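Local coordinates for PGRP domain of peptidoglycan recognition protein 3 (Branchiostoma belcheri tsingtauense, PDB 4ZXM) that probably hydrolyses the amide bond between N-acetylmuramic acid and L-alanine in bacterial peptidoglycan, acting as an amidase of the recognition-protein family, at residues 194-199 and 242-247. Residues are numbered along the deposited sequence; the frame is centred on the assembly and turned at random.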
ATOM      1  N   GLY A 194       1.720  -9.818  -3.119  1.00 46.86           N
ATOM      2  CA  GLY A 194       2.533 -10.824  -3.757  1.00 47.92           C
ATOM      3  C   GLY A 194       3.867 -10.963  -3.069  1.00 49.05           C
ATOM      4  O   GLY A 194       4.164 -10.273  -2.093  1.00 46.25           O
ATOM      5  N   ASP A 195       4.651 -11.895  -3.579  1.00 52.70           N
ATOM      6  CA  ASP A 195       6.000 -12.130  -3.129  1.00 58.43           C
ATOM      7  C   ASP A 195       6.795 -11.879  -4.378  1.00 57.58           C
ATOM      8  O   ASP A 195       6.524 -12.496  -5.407  1.00 63.83           O
ATOM      9  CB  ASP A 195       6.140 -13.579  -2.662  1.00 63.75           C
ATOM     10  CG  ASP A 195       7.576 -14.056  -2.647  1.00 69.24           C
ATOM     11  OD1 ASP A 195       8.330 -13.675  -1.727  1.00 73.74           O
ATOM     12  OD2 ASP A 195       7.947 -14.827  -3.558  1.00 75.51           O
ATOM     13  N   PHE A 196       7.747 -10.960  -4.331  1.00 54.64           N
ATOM     14  CA  PHE A 196       8.384 -10.538  -5.573  1.00 54.82           C
ATOM     15  C   PHE A 196       9.883 -10.769  -5.549  1.00 56.79           C
ATOM     16  O   PHE A 196      10.665  -9.921  -5.950  1.00 56.47           O
ATOM     17  CB  PHE A 196       8.009  -9.087  -5.873  1.00 53.26           C
ATOM     18  CG  PHE A 196       6.525  -8.868  -5.948  1.00 51.90           C
ATOM     19  CD1 PHE A 196       5.803  -9.330  -7.036  1.00 51.38           C
ATOM     20  CD2 PHE A 196       5.846  -8.244  -4.917  1.00 51.25           C
ATOM     21  CE1 PHE A 196       4.434  -9.150  -7.110  1.00 51.87           C
ATOM     22  CE2 PHE A 196       4.474  -8.062  -4.983  1.00 51.99           C
ATOM     23  CZ  PHE A 196       3.765  -8.514  -6.082  1.00 51.79           C
ATOM     24  N   THR A 197      10.268 -11.952  -5.090  1.00 62.75           N
ATOM     25  CA  THR A 197      11.671 -12.323  -4.995  1.00 67.62           C
ATOM     26  C   THR A 197      12.161 -12.930  -6.302  1.00 70.67           C
ATOM     27  O   THR A 197      13.330 -12.771  -6.649  1.00 72.92           O
ATOM     28  CB  THR A 197      11.899 -13.325  -3.862  1.00 67.19           C
ATOM     29  OG1 THR A 197      11.036 -14.444  -4.061  1.00 67.71           O
ATOM     30  CG2 THR A 197      11.600 -12.676  -2.507  1.00 67.86           C
ATOM     31  N   SER A 198      11.276 -13.635  -7.010  1.00 72.56           N
ATOM     32  CA  SER A 198      11.600 -14.183  -8.332  1.00 74.13           C
ATOM     33  C   SER A 198      10.625 -13.761  -9.439  1.00 73.23           C
ATOM     34  O   SER A 198      10.835 -14.103 -10.598  1.00 69.87           O
ATOM     35  CB  SER A 198      11.663 -15.714  -8.275  1.00 76.67           C
ATOM     36  OG  SER A 198      10.390 -16.290  -8.524  1.00 77.76           O
ATOM     37  N   GLN A 199       9.573 -13.022  -9.096  1.00 77.03           N
ATOM     38  CA  GLN A 199       8.588 -12.586 -10.087  1.00 77.68           C
ATOM     39  C   GLN A 199       8.321 -11.091  -9.947  1.00 73.64           C
ATOM     40  O   GLN A 199       8.405 -10.533  -8.855  1.00 74.41           O
ATOM     41  CB  GLN A 199       7.292 -13.376  -9.916  1.00 82.33           C
ATOM     42  CG  GLN A 199       6.603 -13.743 -11.222  1.00 86.78           C
ATOM     43  CD  GLN A 199       5.618 -14.893 -11.048  1.00 90.77           C
ATOM     44  OE1 GLN A 199       4.494 -14.696 -10.586  1.00 92.23           O
ATOM     45  NE2 GLN A 199       6.038 -16.102 -11.414  1.00 91.10           N
ATOM     46  N   ASN A 242      14.758  -8.509  -4.157  1.00 77.74           N
ATOM     47  CA  ASN A 242      13.347  -8.337  -4.482  1.00 69.50           C
ATOM     48  C   ASN A 242      13.138  -7.512  -5.744  1.00 65.76           C
ATOM     49  O   ASN A 242      13.592  -6.374  -5.836  1.00 63.37           O
ATOM     50  CB  ASN A 242      12.641  -7.658  -3.316  1.00 67.60           C
ATOM     51  CG  ASN A 242      11.146  -7.832  -3.367  1.00 66.52           C
ATOM     52  OD1 ASN A 242      10.451  -7.011  -3.949  1.00 63.21           O
ATOM     53  ND2 ASN A 242      10.643  -8.914  -2.772  1.00 68.17           N
ATOM     54  N   LEU A 243      12.426  -8.096  -6.702  1.00 64.03           N
ATOM     55  CA  LEU A 243      12.202  -7.485  -8.017  1.00 61.86           C
ATOM     56  C   LEU A 243      11.302  -6.250  -8.001  1.00 59.15           C
ATOM     57  O   LEU A 243      11.452  -5.368  -8.851  1.00 59.20           O
ATOM     58  CB  LEU A 243      11.619  -8.522  -8.983  1.00 61.93           C
ATOM     59  CG  LEU A 243      12.591  -9.614  -9.422  1.00 60.76           C
ATOM     60  CD1 LEU A 243      11.850 -10.720 -10.149  1.00 61.36           C
ATOM     61  CD2 LEU A 243      13.669  -9.023 -10.311  1.00 60.41           C
ATOM     62  N   LEU A 244      10.358  -6.202  -7.063  1.00 56.40           N
ATOM     63  CA  LEU A 244       9.529  -5.015  -6.878  1.00 55.79           C
ATOM     64  C   LEU A 244      10.410  -3.835  -6.499  1.00 56.36           C
ATOM     65  O   LEU A 244      10.382  -2.785  -7.140  1.00 55.83           O
ATOM     66  CB  LEU A 244       8.476  -5.244  -5.787  1.00 56.08           C
ATOM     67  CG  LEU A 244       7.755  -4.020  -5.196  1.00 55.75           C
ATOM     68  CD1 LEU A 244       7.018  -3.232  -6.272  1.00 56.85           C
ATOM     69  CD2 LEU A 244       6.798  -4.440  -4.090  1.00 54.02           C
ATOM     70  N   TYR A 245      11.211  -4.025  -5.462  1.00 58.49           N
ATOM     71  CA  TYR A 245      12.036  -2.950  -4.946  1.00 61.25           C
ATOM     72  C   TYR A 245      13.175  -2.520  -5.872  1.00 60.56           C
ATOM     73  O   TYR A 245      13.730  -1.438  -5.701  1.00 61.71           O
ATOM     74  CB  TYR A 245      12.611  -3.343  -3.608  1.00 64.89           C
ATOM     75  CG  TYR A 245      11.586  -3.571  -2.501  1.00 73.06           C
ATOM     76  CD1 TYR A 245      10.561  -2.659  -2.254  1.00 74.92           C
ATOM     77  CD2 TYR A 245      11.674  -4.690  -1.674  1.00 78.02           C
ATOM     78  CE1 TYR A 245       9.642  -2.876  -1.237  1.00 75.65           C
ATOM     79  CE2 TYR A 245      10.766  -4.910  -0.654  1.00 79.03           C
ATOM     80  CZ  TYR A 245       9.751  -4.003  -0.440  1.00 77.90           C
ATOM     81  OH  TYR A 245       8.849  -4.224   0.571  1.00 78.84           O
ATOM     82  N   ASP A 246      13.534  -3.367  -6.833  1.00 60.59           N
ATOM     83  CA  ASP A 246      14.421  -2.953  -7.919  1.00 63.61           C
ATOM     84  C   ASP A 246      13.706  -1.957  -8.809  1.00 56.70           C
ATOM     85  O   ASP A 246      14.287  -0.962  -9.230  1.00 54.23           O
ATOM     86  CB  ASP A 246      14.841  -4.149  -8.776  1.00 72.37           C
ATOM     87  CG  ASP A 246      15.729  -5.133  -8.028  1.00 81.72           C
ATOM     88  OD1 ASP A 246      16.345  -4.742  -7.007  1.00 86.65           O
ATOM     89  OD2 ASP A 246      15.811  -6.304  -8.471  1.00 88.65           O
ATOM     90  N   ASP A 247      12.442  -2.243  -9.095  1.00 52.84           N
ATOM     91  CA  ASP A 247      11.658  -1.433 -10.008  1.00 51.03           C
ATOM     92  C   ASP A 247      11.430  -0.023  -9.494  1.00 48.04           C
ATOM     93  O   ASP A 247      11.553   0.939 -10.248  1.00 45.51           O
ATOM     94  CB  ASP A 247      10.306  -2.082 -10.287  1.00 53.19           C
ATOM     95  CG  ASP A 247       9.675  -1.561 -11.558  1.00 57.21           C
ATOM     96  OD1 ASP A 247      10.033  -2.066 -12.644  1.00 59.89           O
ATOM     97  OD2 ASP A 247       8.831  -0.642 -11.481  1.00 60.26           O
TER
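F196 meets L243 and L244 where the loop after strand 187-192 touches the N-terminal turn of helix 243-247, in the mixed alpha/beta fold of a PGRP amidase domain. The main link is a backbone bond from L243 N to F196 O, 2.6 Å. N242 is the helix N-cap: its CG stands anti to the backbone N (chi1 -162°), and its OD1 accepts two weak bonds, from L244 N at 3.2 Å and Y245 N at 3.4 Å. An alanine at N242 would probably leave the amides of L244 and Y245 without the OD1 acceptor and take away the CG and ND2 contacts with F196 O. The packed side is apolar: F196 CB lies 3.9 Å from L244 CB, and the ring atom CD2 of F196 lies 4.0 Å from L244 CD2, the two side chains crossing obliquely. H123 of strand 116-123 and P201 touch both F196 and L244, consistent with their burial. The opposite character appears at S198 and Q199, both exposed, whose CB atoms are directed away from the helix segment, so that backbone atoms S198 C and Q199 N make the contact. There the partly exposed L243 brings one methyl against the peptide link, CD1 lying 3.4 Å from Q199 N.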